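Beta-galactosidase (Trichoderma reesei, PDB 3OG2) probably hydrolyses terminal non-reducing beta-D-galactose residues of beta-D-galactosides, as a glycoside hydrolase of family 35. Local coordinates at residues I42-H48 / F319-F325; V73-V77 / L97-F101; Y110-G116 / P171-P177; I161-T167 / A206-V210; L212-D216 / S275-F279. All coordinates share one frame; numbering follows the deposited sequence.

Contact 1. Residues I42-H48 / F319-F325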
# COMPACT_ATOMS: atom_id res chain seq x y z
N ILE A 42 8.66 15.93 7.12
CA ILE A 42 7.51 15.22 6.52
C ILE A 42 7.82 13.72 6.57
O ILE A 42 8.81 13.25 5.98
CB ILE A 42 7.28 15.69 5.08
CG1 ILE A 42 6.86 17.16 5.04
CG2 ILE A 42 6.30 14.76 4.37
CD1 ILE A 42 5.52 17.40 5.73
N PHE A 43 7.00 13.00 7.29
CA PHE A 43 7.15 11.54 7.43
C PHE A 43 5.80 11.02 6.97
O PHE A 43 4.79 11.27 7.63
CB PHE A 43 7.51 11.16 8.86
CG PHE A 43 8.29 9.83 8.97
CD1 PHE A 43 8.42 8.90 7.95
CD2 PHE A 43 8.88 9.54 10.20
CE1 PHE A 43 9.12 7.69 8.11
CE2 PHE A 43 9.59 8.34 10.36
CZ PHE A 43 9.71 7.41 9.34
N SER A 44 5.79 10.34 5.84
CA SER A 44 4.59 10.02 5.07
C SER A 44 4.46 8.54 4.81
O SER A 44 5.49 7.86 4.72
CB SER A 44 4.74 10.78 3.73
OG SER A 44 3.62 10.52 2.88
N GLY A 45 3.23 8.11 4.66
CA GLY A 45 2.97 6.72 4.31
C GLY A 45 2.17 6.65 3.01
O GLY A 45 1.22 7.43 2.87
N GLU A 46 2.43 5.70 2.16
CA GLU A 46 1.69 5.56 0.92
C GLU A 46 0.40 4.75 1.14
O GLU A 46 0.45 3.67 1.74
CB GLU A 46 2.54 4.80 -0.12
CG GLU A 46 1.93 4.87 -1.49
CD GLU A 46 2.30 6.07 -2.33
OE1 GLU A 46 3.09 6.96 -1.89
OE2 GLU A 46 1.79 6.15 -3.49
N VAL A 47 -0.70 5.31 0.62
CA VAL A 47 -2.05 4.70 0.66
C VAL A 47 -2.71 4.97 -0.68
O VAL A 47 -2.64 6.11 -1.13
CB VAL A 47 -2.90 5.30 1.78
CG1 VAL A 47 -4.33 4.72 1.75
CG2 VAL A 47 -2.26 5.10 3.15
N HIS A 48 -3.33 3.97 -1.27
CA HIS A 48 -3.94 4.18 -2.60
C HIS A 48 -5.44 4.08 -2.45
O HIS A 48 -5.95 3.01 -2.17
CB HIS A 48 -3.47 3.14 -3.60
CG HIS A 48 -1.99 3.29 -3.87
ND1 HIS A 48 -1.26 2.34 -4.50
CD2 HIS A 48 -1.19 4.36 -3.59
CE1 HIS A 48 0.00 2.82 -4.57
NE2 HIS A 48 0.07 4.02 -4.03
N PHE A 319 10.09 12.11 3.67
CA PHE A 319 10.39 10.67 3.68
C PHE A 319 9.08 9.93 3.60
O PHE A 319 8.29 9.98 4.56
CB PHE A 319 11.14 10.39 4.99
CG PHE A 319 11.68 8.97 5.16
CD1 PHE A 319 11.96 8.10 4.11
CD2 PHE A 319 11.95 8.58 6.46
CE1 PHE A 319 12.52 6.84 4.35
CE2 PHE A 319 12.49 7.30 6.69
CZ PHE A 319 12.78 6.46 5.66
N ASN A 320 8.81 9.22 2.49
CA ASN A 320 7.55 8.52 2.31
C ASN A 320 7.80 7.03 2.13
O ASN A 320 8.66 6.63 1.36
CB ASN A 320 6.83 9.07 1.08
CG ASN A 320 5.53 8.32 0.78
OD1 ASN A 320 4.62 8.25 1.63
ND2 ASN A 320 5.41 7.74 -0.39
N ILE A 321 7.03 6.25 2.89
CA ILE A 321 7.18 4.80 2.92
C ILE A 321 6.18 4.13 2.01
O ILE A 321 4.96 4.21 2.20
CB ILE A 321 6.99 4.28 4.37
CG1 ILE A 321 7.97 4.95 5.37
CG2 ILE A 321 7.10 2.74 4.42
CD1 ILE A 321 9.43 4.92 4.89
N TYR A 322 6.70 3.48 0.92
CA TYR A 322 5.87 2.85 -0.12
C TYR A 322 5.97 1.36 0.13
O TYR A 322 7.09 0.84 -0.08
CB TYR A 322 6.42 3.26 -1.51
CG TYR A 322 5.51 2.75 -2.61
CD1 TYR A 322 5.41 1.41 -2.97
CD2 TYR A 322 4.68 3.63 -3.34
CE1 TYR A 322 4.59 0.96 -3.95
CE2 TYR A 322 3.83 3.21 -4.35
CZ TYR A 322 3.79 1.87 -4.65
OH TYR A 322 2.92 1.42 -5.61
N MET A 323 4.93 0.59 0.38
CA MET A 323 3.60 1.03 0.83
C MET A 323 3.57 1.10 2.36
O MET A 323 4.34 0.39 3.03
CB MET A 323 2.55 -0.01 0.43
CG MET A 323 2.37 -0.18 -1.09
SD MET A 323 1.88 1.35 -1.93
CE MET A 323 0.21 1.56 -1.33
N THR A 324 2.65 1.88 2.90
CA THR A 324 2.33 1.79 4.33
C THR A 324 1.06 0.98 4.54
O THR A 324 1.03 0.15 5.44
CB THR A 324 2.27 3.20 4.93
OG1 THR A 324 3.62 3.76 4.84
CG2 THR A 324 1.91 3.19 6.40
N PHE A 325 0.05 1.19 3.72
CA PHE A 325 -1.11 0.31 3.66
C PHE A 325 -1.30 -0.03 2.17
O PHE A 325 -1.48 0.93 1.40
CB PHE A 325 -2.37 0.97 4.25
CG PHE A 325 -3.62 0.17 3.87
CD1 PHE A 325 -3.87 -1.07 4.43
CD2 PHE A 325 -4.51 0.71 2.93
CE1 PHE A 325 -5.01 -1.79 4.06
CE2 PHE A 325 -5.63 -0.02 2.57
CZ PHE A 325 -5.89 -1.25 3.15
O HOH W 1 -3.33 1.31 -0.49

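Contact 2. Residues V73-V77 / L97-F101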
# COMPACT_ATOMS: atom_id res chain seq x y z
N VAL A 73 0.26 11.52 4.17
CA VAL A 73 0.01 10.35 3.33
C VAL A 73 0.25 10.78 1.88
O VAL A 73 -0.16 11.86 1.47
CB VAL A 73 -1.42 9.82 3.56
CG1 VAL A 73 -1.93 8.95 2.40
CG2 VAL A 73 -1.39 9.00 4.87
N SER A 74 0.87 9.85 1.15
CA SER A 74 1.05 9.99 -0.29
C SER A 74 0.13 9.04 -1.02
O SER A 74 0.01 7.90 -0.60
CB SER A 74 2.53 9.65 -0.57
OG SER A 74 2.79 9.59 -1.97
N PHE A 75 -0.52 9.53 -2.10
CA PHE A 75 -1.47 8.67 -2.78
C PHE A 75 -1.38 8.83 -4.28
O PHE A 75 -1.14 9.93 -4.79
CB PHE A 75 -2.90 8.95 -2.33
CG PHE A 75 -3.46 10.31 -2.73
CD1 PHE A 75 -3.18 11.48 -2.02
CD2 PHE A 75 -4.29 10.40 -3.86
CE1 PHE A 75 -3.73 12.71 -2.42
CE2 PHE A 75 -4.85 11.63 -4.24
CZ PHE A 75 -4.57 12.77 -3.52
N TYR A 76 -1.62 7.73 -4.98
CA TYR A 76 -1.81 7.74 -6.42
C TYR A 76 -3.30 7.90 -6.72
O TYR A 76 -4.16 7.51 -5.90
CB TYR A 76 -1.32 6.43 -7.04
CG TYR A 76 0.17 6.31 -7.26
CD1 TYR A 76 0.96 7.35 -7.80
CD2 TYR A 76 0.76 5.06 -7.00
CE1 TYR A 76 2.33 7.14 -8.01
CE2 TYR A 76 2.12 4.87 -7.22
CZ TYR A 76 2.88 5.91 -7.72
OH TYR A 76 4.22 5.67 -7.90
N VAL A 77 -3.56 8.36 -7.94
CA VAL A 77 -4.89 8.24 -8.56
C VAL A 77 -4.72 7.40 -9.81
O VAL A 77 -3.72 7.61 -10.54
CB VAL A 77 -5.49 9.61 -8.92
CG1 VAL A 77 -6.89 9.40 -9.49
CG2 VAL A 77 -5.48 10.55 -7.73
N LEU A 97 -12.58 11.11 -4.53
CA LEU A 97 -11.56 11.37 -3.54
C LEU A 97 -12.06 12.15 -2.36
O LEU A 97 -11.35 12.34 -1.37
CB LEU A 97 -10.43 12.19 -4.21
CG LEU A 97 -9.55 11.39 -5.17
CD1 LEU A 97 -8.53 12.28 -5.85
CD2 LEU A 97 -8.83 10.26 -4.42
N GLU A 98 -13.28 12.68 -2.42
CA GLU A 98 -13.71 13.56 -1.35
C GLU A 98 -13.72 12.87 0.02
O GLU A 98 -13.24 13.49 0.99
CB GLU A 98 -15.07 14.19 -1.69
CG GLU A 98 -15.01 15.01 -2.97
CD GLU A 98 -13.85 15.96 -3.12
OE1 GLU A 98 -13.55 16.71 -2.17
OE2 GLU A 98 -13.23 15.95 -4.20
N PRO A 99 -14.17 11.62 0.16
CA PRO A 99 -14.05 11.01 1.50
C PRO A 99 -12.63 10.79 1.97
O PRO A 99 -12.34 10.76 3.15
CB PRO A 99 -14.74 9.65 1.31
CG PRO A 99 -15.71 9.89 0.15
CD PRO A 99 -14.85 10.72 -0.79
N PHE A 100 -11.70 10.63 1.03
CA PHE A 100 -10.30 10.47 1.33
C PHE A 100 -9.77 11.81 1.86
O PHE A 100 -9.12 11.83 2.92
CB PHE A 100 -9.57 9.99 0.08
CG PHE A 100 -8.14 9.53 0.31
CD1 PHE A 100 -7.94 8.28 0.85
CD2 PHE A 100 -7.05 10.29 -0.08
CE1 PHE A 100 -6.67 7.76 0.96
CE2 PHE A 100 -5.75 9.79 0.07
CZ PHE A 100 -5.55 8.52 0.62
N PHE A 101 -10.05 12.91 1.15
CA PHE A 101 -9.65 14.23 1.67
C PHE A 101 -10.26 14.55 3.03
O PHE A 101 -9.58 15.08 3.91
CB PHE A 101 -10.05 15.31 0.68
CG PHE A 101 -9.42 15.24 -0.71
CD1 PHE A 101 -8.13 14.76 -0.92
CD2 PHE A 101 -10.15 15.65 -1.83
CE1 PHE A 101 -7.56 14.68 -2.17
CE2 PHE A 101 -9.56 15.59 -3.11
CZ PHE A 101 -8.26 15.12 -3.27

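Contact 3. Residues Y110-G116 / P171-P177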
# COMPACT_ATOMS: atom_id res chain seq x y z
N TYR A 110 -1.71 15.55 6.34
CA TYR A 110 -1.56 16.26 5.07
C TYR A 110 -1.33 15.24 3.95
O TYR A 110 -1.04 14.06 4.23
CB TYR A 110 -0.41 17.26 5.15
CG TYR A 110 -0.70 18.41 6.08
CD1 TYR A 110 -1.74 19.28 5.77
CD2 TYR A 110 0.06 18.65 7.21
CE1 TYR A 110 -2.04 20.40 6.60
CE2 TYR A 110 -0.22 19.74 8.02
CZ TYR A 110 -1.25 20.59 7.70
OH TYR A 110 -1.54 21.67 8.56
N LEU A 111 -1.47 15.69 2.69
CA LEU A 111 -1.38 14.76 1.57
C LEU A 111 -0.42 15.24 0.49
O LEU A 111 -0.37 16.44 0.14
CB LEU A 111 -2.76 14.60 0.91
CG LEU A 111 -3.84 13.94 1.79
CD1 LEU A 111 -5.19 13.98 1.05
CD2 LEU A 111 -3.48 12.56 2.22
N LEU A 112 0.30 14.25 -0.05
CA LEU A 112 1.09 14.36 -1.28
C LEU A 112 0.27 13.67 -2.37
O LEU A 112 0.08 12.46 -2.31
CB LEU A 112 2.45 13.71 -1.06
CG LEU A 112 3.22 13.34 -2.35
CD1 LEU A 112 3.36 14.48 -3.35
CD2 LEU A 112 4.61 12.80 -1.99
N ALA A 113 -0.23 14.45 -3.33
CA ALA A 113 -1.07 13.92 -4.40
C ALA A 113 -0.23 13.54 -5.60
O ALA A 113 0.57 14.37 -6.05
CB ALA A 113 -2.08 15.00 -4.82
N ARG A 114 -0.44 12.32 -6.11
CA ARG A 114 0.40 11.80 -7.22
C ARG A 114 -0.54 11.24 -8.26
O ARG A 114 -0.75 10.00 -8.34
CB ARG A 114 1.42 10.78 -6.69
CG ARG A 114 2.04 11.16 -5.35
CD ARG A 114 3.35 10.48 -5.06
NE ARG A 114 3.22 9.04 -4.91
CZ ARG A 114 4.14 8.18 -5.31
NH1 ARG A 114 5.24 8.56 -5.99
NH2 ARG A 114 3.95 6.86 -5.05
N PRO A 115 -1.16 12.09 -9.09
CA PRO A 115 -2.18 11.61 -10.00
C PRO A 115 -1.69 11.08 -11.35
O PRO A 115 -2.51 10.72 -12.18
CB PRO A 115 -3.07 12.85 -10.21
CG PRO A 115 -2.11 13.98 -10.13
CD PRO A 115 -1.09 13.57 -9.07
N GLY A 116 -0.40 11.07 -11.57
CA GLY A 116 0.16 10.57 -12.79
C GLY A 116 0.28 11.67 -13.85
O GLY A 116 0.86 12.72 -13.56
N PRO A 171 -6.25 19.37 2.82
CA PRO A 171 -5.05 18.66 3.28
C PRO A 171 -3.90 18.59 2.31
O PRO A 171 -2.83 18.15 2.75
CB PRO A 171 -5.63 17.22 3.53
CG PRO A 171 -6.73 17.12 2.51
CD PRO A 171 -7.36 18.48 2.44
N VAL A 172 -4.06 18.93 1.04
CA VAL A 172 -2.97 18.67 0.06
C VAL A 172 -1.87 19.72 0.14
O VAL A 172 -2.14 20.93 0.02
CB VAL A 172 -3.54 18.59 -1.38
CG1 VAL A 172 -2.39 18.45 -2.37
CG2 VAL A 172 -4.50 17.41 -1.52
N ILE A 173 -0.64 19.26 0.37
CA ILE A 173 0.49 20.19 0.51
C ILE A 173 1.52 20.08 -0.60
O ILE A 173 2.34 20.98 -0.75
CB ILE A 173 1.20 19.94 1.88
CG1 ILE A 173 1.72 18.51 2.04
CG2 ILE A 173 0.29 20.39 3.01
CD1 ILE A 173 2.66 18.33 3.21
N LEU A 174 1.50 19.00 -1.37
CA LEU A 174 2.54 18.73 -2.39
C LEU A 174 1.86 17.97 -3.53
O LEU A 174 0.89 17.26 -3.32
CB LEU A 174 3.66 17.88 -1.87
CG LEU A 174 4.55 18.52 -0.80
CD1 LEU A 174 5.44 17.42 -0.19
CD2 LEU A 174 5.41 19.63 -1.43
N TYR A 175 2.39 18.18 -4.75
CA TYR A 175 1.89 17.49 -5.92
C TYR A 175 3.05 16.92 -6.71
O TYR A 175 4.02 17.62 -6.99
CB TYR A 175 1.10 18.50 -6.76
CG TYR A 175 0.45 18.01 -8.03
CD1 TYR A 175 1.16 17.72 -9.20
CD2 TYR A 175 -0.97 17.88 -8.05
CE1 TYR A 175 0.54 17.28 -10.32
CE2 TYR A 175 -1.59 17.46 -9.23
CZ TYR A 175 -0.83 17.17 -10.36
OH TYR A 175 -1.47 16.77 -11.53
N GLN A 176 2.89 15.66 -7.15
CA GLN A 176 3.92 15.04 -8.01
C GLN A 176 3.33 14.89 -9.41
O GLN A 176 2.32 14.19 -9.62
CB GLN A 176 4.26 13.63 -7.48
CG GLN A 176 5.23 12.89 -8.40
CD GLN A 176 5.39 11.46 -7.97
OE1 GLN A 176 5.96 11.16 -6.89
NE2 GLN A 176 4.92 10.49 -8.78
N PRO A 177 3.96 15.48 -10.42
CA PRO A 177 3.61 15.25 -11.79
C PRO A 177 4.38 14.04 -12.34
O PRO A 177 5.57 13.90 -12.04
CB PRO A 177 4.10 16.54 -12.49
CG PRO A 177 5.19 17.09 -11.62
CD PRO A 177 5.08 16.47 -10.27
O HOH W 2 1.98 11.53 -10.15
O HOH W 3 0.14 15.48 -13.23

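Contact 4. Residues I161-T167 / A206-V210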
# COMPACT_ATOMS: atom_id res chain seq x y z
N ILE A 161 -7.94 17.96 -7.05
CA ILE A 161 -6.84 18.08 -6.07
C ILE A 161 -6.65 19.54 -5.69
O ILE A 161 -6.37 19.89 -4.54
CB ILE A 161 -5.61 17.43 -6.68
CG1 ILE A 161 -5.81 15.90 -6.84
CG2 ILE A 161 -4.33 17.72 -5.90
CD1 ILE A 161 -4.55 15.25 -7.41
N ALA A 162 -6.80 20.46 -6.69
CA ALA A 162 -6.57 21.86 -6.43
C ALA A 162 -7.52 22.37 -5.33
O ALA A 162 -7.14 23.15 -4.45
CB ALA A 162 -6.76 22.73 -7.69
N LYS A 163 -8.78 21.92 -5.38
CA LYS A 163 -9.76 22.38 -4.38
C LYS A 163 -9.38 21.90 -2.98
O LYS A 163 -9.74 22.57 -2.01
CB LYS A 163 -11.13 21.84 -4.82
CG LYS A 163 -11.60 22.42 -6.14
CD LYS A 163 -12.95 21.98 -6.62
CE LYS A 163 -13.41 22.74 -7.83
NZ LYS A 163 -12.67 22.47 -9.09
N ALA A 164 -8.64 20.81 -2.91
CA ALA A 164 -8.26 20.20 -1.62
C ALA A 164 -6.92 20.73 -1.14
O ALA A 164 -6.38 20.24 -0.15
CB ALA A 164 -8.22 18.70 -1.77
N GLN A 165 -6.30 21.70 -1.81
CA GLN A 165 -5.03 22.24 -1.32
C GLN A 165 -5.17 22.96 -0.00
O GLN A 165 -6.21 23.53 0.35
CB GLN A 165 -4.50 23.24 -2.39
CG GLN A 165 -3.94 22.50 -3.62
CD GLN A 165 -3.58 23.49 -4.70
OE1 GLN A 165 -2.42 23.55 -5.14
NE2 GLN A 165 -4.52 24.28 -5.21
N ILE A 166 -4.05 22.93 0.73
CA ILE A 166 -3.95 23.63 2.01
C ILE A 166 -4.24 25.13 1.87
O ILE A 166 -4.73 25.79 2.80
CB ILE A 166 -2.58 23.33 2.64
CG1 ILE A 166 -2.49 23.82 4.06
CG2 ILE A 166 -1.43 23.95 1.80
CD1 ILE A 166 -1.23 23.40 4.82
N THR A 167 -4.00 25.71 0.68
CA THR A 167 -4.29 27.13 0.42
C THR A 167 -5.79 27.37 0.38
O THR A 167 -6.19 28.53 0.44
CB THR A 167 -3.66 27.53 -0.93
OG1 THR A 167 -3.96 26.53 -1.87
CG2 THR A 167 -2.14 27.59 -0.80
N ALA A 206 -4.59 23.80 -14.10
CA ALA A 206 -5.78 23.33 -13.37
C ALA A 206 -5.85 23.90 -11.96
O ALA A 206 -6.80 23.56 -11.22
CB ALA A 206 -5.78 21.80 -13.30
N GLY A 207 -4.90 24.77 -11.59
CA GLY A 207 -4.95 25.44 -10.32
C GLY A 207 -4.02 24.94 -9.23
O GLY A 207 -4.15 25.38 -8.09
N ILE A 208 -3.11 24.01 -9.57
CA ILE A 208 -2.19 23.52 -8.56
C ILE A 208 -1.17 24.62 -8.28
O ILE A 208 -0.49 25.03 -9.24
CB ILE A 208 -1.50 22.23 -9.02
CG1 ILE A 208 -2.52 21.12 -9.26
CG2 ILE A 208 -0.41 21.80 -8.06
CD1 ILE A 208 -3.28 20.65 -8.01
N ILE A 209 -1.12 25.10 -7.03
CA ILE A 209 -0.18 26.17 -6.68
C ILE A 209 0.76 25.71 -5.57
O ILE A 209 1.70 26.43 -5.26
CB ILE A 209 -0.88 27.48 -6.25
CG1 ILE A 209 -1.83 27.28 -5.08
CG2 ILE A 209 -1.57 28.09 -7.49
CD1 ILE A 209 -2.42 28.63 -4.59
N VAL A 210 0.55 24.52 -4.95
CA VAL A 210 1.49 24.00 -3.99
C VAL A 210 2.75 23.56 -4.72
O VAL A 210 2.78 23.52 -5.97
CB VAL A 210 0.88 22.84 -3.17
CG1 VAL A 210 -0.29 23.42 -2.30
CG2 VAL A 210 0.43 21.67 -4.04

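Contact 5. Residues L212-D216 / S275-F279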
# COMPACT_ATOMS: atom_id res chain seq x y z
N LEU A 212 5.68 21.53 -6.49
CA LEU A 212 5.76 20.29 -7.28
C LEU A 212 7.03 19.53 -6.89
O LEU A 212 8.11 20.12 -6.84
CB LEU A 212 5.84 20.59 -8.80
CG LEU A 212 4.66 21.39 -9.33
CD1 LEU A 212 4.93 21.74 -10.80
CD2 LEU A 212 3.38 20.60 -9.11
N ILE A 213 6.87 18.26 -6.64
CA ILE A 213 7.99 17.38 -6.26
C ILE A 213 7.97 16.20 -7.19
O ILE A 213 6.91 15.69 -7.56
CB ILE A 213 7.81 16.95 -4.80
CG1 ILE A 213 9.05 16.21 -4.26
CG2 ILE A 213 6.55 16.13 -4.55
CD1 ILE A 213 9.09 16.12 -2.72
N ASN A 214 9.16 15.77 -7.62
CA ASN A 214 9.19 14.59 -8.48
C ASN A 214 9.79 13.40 -7.73
O ASN A 214 10.11 13.46 -6.56
CB ASN A 214 9.96 14.86 -9.81
CG ASN A 214 11.43 15.11 -9.61
OD1 ASN A 214 11.95 15.40 -8.52
ND2 ASN A 214 12.10 15.12 -10.73
N ASN A 215 9.87 12.26 -8.46
CA ASN A 215 10.33 11.04 -7.86
C ASN A 215 11.18 10.25 -8.82
O ASN A 215 10.81 9.20 -9.33
CB ASN A 215 9.16 10.19 -7.31
CG ASN A 215 8.26 9.58 -8.35
OD1 ASN A 215 7.98 10.20 -9.38
ND2 ASN A 215 7.79 8.37 -8.09
N ASP A 216 12.35 10.76 -9.09
CA ASP A 216 13.32 10.07 -9.93
C ASP A 216 13.56 8.67 -9.39
O ASP A 216 13.67 8.48 -8.17
CB ASP A 216 14.58 10.91 -9.98
CG ASP A 216 15.43 10.87 -11.25
OD1 ASP A 216 15.13 10.06 -12.15
OD2 ASP A 216 16.43 11.64 -11.28
N SER A 275 14.76 14.53 -0.18
CA SER A 275 13.44 13.92 -0.25
C SER A 275 13.45 12.54 -0.89
O SER A 275 13.90 12.39 -2.02
CB SER A 275 12.55 14.81 -1.12
OG SER A 275 12.44 16.13 -0.57
N LEU A 276 12.97 11.56 -0.13
CA LEU A 276 12.80 10.20 -0.60
C LEU A 276 11.28 10.04 -0.77
O LEU A 276 10.55 9.81 0.18
CB LEU A 276 13.35 9.15 0.37
CG LEU A 276 14.88 9.19 0.46
CD1 LEU A 276 15.35 8.27 1.60
CD2 LEU A 276 15.52 8.79 -0.87
N VAL A 277 10.83 10.23 -2.00
CA VAL A 277 9.39 10.27 -2.26
C VAL A 277 8.81 8.87 -2.25
O VAL A 277 7.63 8.65 -1.99
CB VAL A 277 9.14 11.00 -3.61
CG1 VAL A 277 7.68 10.92 -4.05
CG2 VAL A 277 9.55 12.44 -3.36
N GLU A 278 9.62 7.82 -2.51
CA GLU A 278 9.22 6.43 -2.25
C GLU A 278 10.44 5.73 -1.66
O GLU A 278 11.48 5.65 -2.35
CB GLU A 278 8.83 5.61 -3.46
CG GLU A 278 7.66 6.25 -4.24
CD GLU A 278 7.48 5.51 -5.54
OE1 GLU A 278 7.95 4.35 -5.72
OE2 GLU A 278 6.82 6.07 -6.44
N PHE A 279 10.31 5.23 -0.45
CA PHE A 279 11.35 4.39 0.11
C PHE A 279 10.71 3.07 0.53
O PHE A 279 9.62 3.05 1.10
CB PHE A 279 12.07 5.08 1.28
CG PHE A 279 13.31 4.23 1.64
CD1 PHE A 279 14.48 4.33 0.87
CD2 PHE A 279 13.26 3.34 2.69
CE1 PHE A 279 15.57 3.52 1.19
CE2 PHE A 279 14.35 2.55 2.99
CZ PHE A 279 15.49 2.61 2.24

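Contact 1. Residues I42-H48 / F319-F325
Phe43, Ser44 and Gly45 pair in parallel with Phe319, Asn320 and Ile321, joining strand 38-47 to strand 318-321, the first and last strands of the TIM barrel, and closing it. Main-chain bonds carry the pairing: Ser44 N gives to Phe319 O (2.8 Å), and Ser44 O receives Ile321 N (2.9 Å). Ile321 O takes Glu46 N and Thr324 OG1 from opposite faces of its plane, while Glu46 O accepts Thr324 N and Phe325 N. Among polar side chains, Ser44 OG comes to Asn320 OD1 from above the carbonyl plane (2.8 Å). A bend at chi2 (87°) turns the Glu46 carboxylate so that OE1 takes Asn320 ND2 (2.9 Å) as well as Ser74 OG; OE2 offers its anti lone pair to His48 NE2 (2.8 Å), in the imidazole plane, and forms a salt bridge with Arg114. An alanine in place of Glu46 removes the acceptor of His48 NE2 and a counter-charge of Arg114, and would probably leave the imidazole less firmly fixed. As for apolar contacts, the Phe43 and Phe319 rings lie near parallel (15°) with little overlap. Met323 CE sits over the centre of the His48 ring, 3.5 Å from its centroid.

Contact 2. Residues V73-V77 / L97-F101
The Phe75 ring receives the edge of Phe100 on one face in a T-shaped pair, with centroids 5.2 Å apart and planes at 64°; Phe100 CE2 comes down to 3.7 Å from Phe75 CG. Phe101 presents its own edge, CE1, to Phe75 CZ (3.8 Å), and one face of the Phe101 ring lies against Leu97 O. Methyl groups make the remaining contacts. Leu97 CD1 reaches both Phe75 CE2 and Val77 CG2, the latter at 4.0 Å, while Val73 CG1 touches Phe100 CZ at 4.1 Å. The Phe75 ring is placed beside Phe100 by chi1 of 67°, which sets CG between the backbone N and the carbonyl carbon. Here barrel strand 72-76 is covered by helix 98-107, part of the beta-alpha-beta crossover to the adjoining parallel strand 110-116. On that outer side Phe100 also meets Tyr58 and Phe62, whereas Ser74 points the other way and hydrogen-bonds to Glu46. A serine in place of Phe75 would probably open a gap between strand and helix and leave the edges of Phe100 and Phe101 without the ring they pack on. No hydrogen bond links the two segments, so between them the contact rests on the fit of rings and methyl groups.

Contact 3. Residues Y110-G116 / P171-P177
Arg114, bent at chi3 (-65°), and Gln176, whose CG stands opposite its backbone N (chi1 175°) with the chain extended beyond it, bring guanidinium and amide together across two parallel strands of the TIM barrel, 110-116 and 172-177. Arg114 NH1 donates almost straight to Gln176 OE1 (2.8 Å); the oxygen lies in the guanidinium plane, to which the amide stands nearly perpendicular (89°). The same arginine forms salt bridges with Glu46 and Glu278, so Gln176 probably acts as a second-shell residue positioning this guanidinium beside the galactose site. A beta bulge interrupts the pairing: Leu111 O accepts Ile173 N (2.8 Å), then the register slips by one residue and Ala113 N gives to Leu174 O (3.0 Å). Ile173 CG2 packs against Tyr110 CD1 (3.6 Å), the side chains crossing at about a right angle. Near the other end, Pro115 CD lies over one face of the Tyr175 ring, offset toward its rim. A water joins Gly116 N (2.8 Å) to Gln176 O (2.7 Å).

Contact 4. Residues I161-T167 / A206-V210
Gln165 reaches across to Gly207, Ile209 and Val210, and both ends of its buried amide are doubly engaged. OE1 accepts two successive backbone N-H groups: Ile209 N lies in the carbonyl plane on a lone pair at 2.8 Å, and Val210 N is tilted from that plane at 3.1 Å. NE2 spends its hydrogens on two carbonyls, Gly207 O across the contact (3.1 Å) and Ala162 O in its own segment (3.0 Å), so four bonds fix the rotation of the amide. The side chain gets there with CG opposite the carbonyl carbon (chi1 -74°) and extended beyond. Ala162 O takes Gln165 N as well. Both segments lie at helix ends on the outside of the TIM barrel: 161-167 holds the last turn of helix 144-163 and runs on from it, and Gly207 ends helix 193-205 in a Schellman motif. Its positive phi of 104° calls for glycine, and a CB there would also press on Ala162. Arg204 NH1 hydrogen-bonds to Ile208 O and Val210 O. Apolar contacts surround this network: Ile208 CD1 packs on Ile161 CG2 (3.8 Å), Val210 CG1 stands 4.0 Å from Gln165 CG, and Ile209 CD1 rests 3.9 Å from Thr167 CG2.

Contact 5. Residues L212-D216 / S275-F279
Mainly apolar packing inside the TIM barrel, with one weak polar link near the galactose site, joins Ile213 and Asn215 to Val277 and Glu278. The segment 212-216 follows helix 193-205 and lies beside strand 172-177, with Ile213 in backbone hydrogen bonding to Tyr175; 275-279 belongs to barrel strand 275-280. No backbone hydrogen bond connects the two, and side chains make most of the contact. Val277 carries the apolar part. The torsion that sets its CG1 opposite the backbone N (chi1 172°) turns CG1 to Asn215 CB at 3.7 Å, and CG2 to Asn214 O at 3.4 Å and Ile213 CD1 at 3.8 Å, the valine and isoleucine side chains lying antiparallel alongside. Ile213 CD1 also reaches Ser275 CB (4.0 Å). Leu112 of strand 110-116 touches both Ile213 and Val277 and continues this apolar layer. Next to this layer the contact turns polar. Asn215 carries its CG between the backbone N and the carbonyl carbon (chi1 69°), with OD1 taking Glu180 N and ND2 bonded to Asn179 OD1; Asn179, Glu180 and Glu278 all bind beta-D-galactose. Glu278 extends from its strand to meet Tyr240 OH through OE1 and Arg114 through OE2. Asn215 ND2 makes its weak hydrogen bond to Glu278 OE2 at 3.0 Å, the amide and carboxylate planes 48° apart.

How the contacts relate
All five contacts belong to one TIM barrel, which contact 1 closes. Strand 72-76 of contact 2 fits between those of contacts 1 and 3, with Val47 N to Ser74 O at 3.0 Å and Phe75 O to Arg114 N at 2.8 Å. Arg114 of contact 3 bridges the interior, its NH2 2.8 Å from Glu46 OE2 of contact 1 and its NH1 3.0 Å from Glu278 OE2 of contact 5. Tyr76 of contact 2 and Glu278 of contact 5 belong to the galactose site beside this arginine. Contact 4 lies farther out, its centre about 20 Å from that of contact 1, yet Ile166 N meets Val172 O of contact 3 at 2.9 Å.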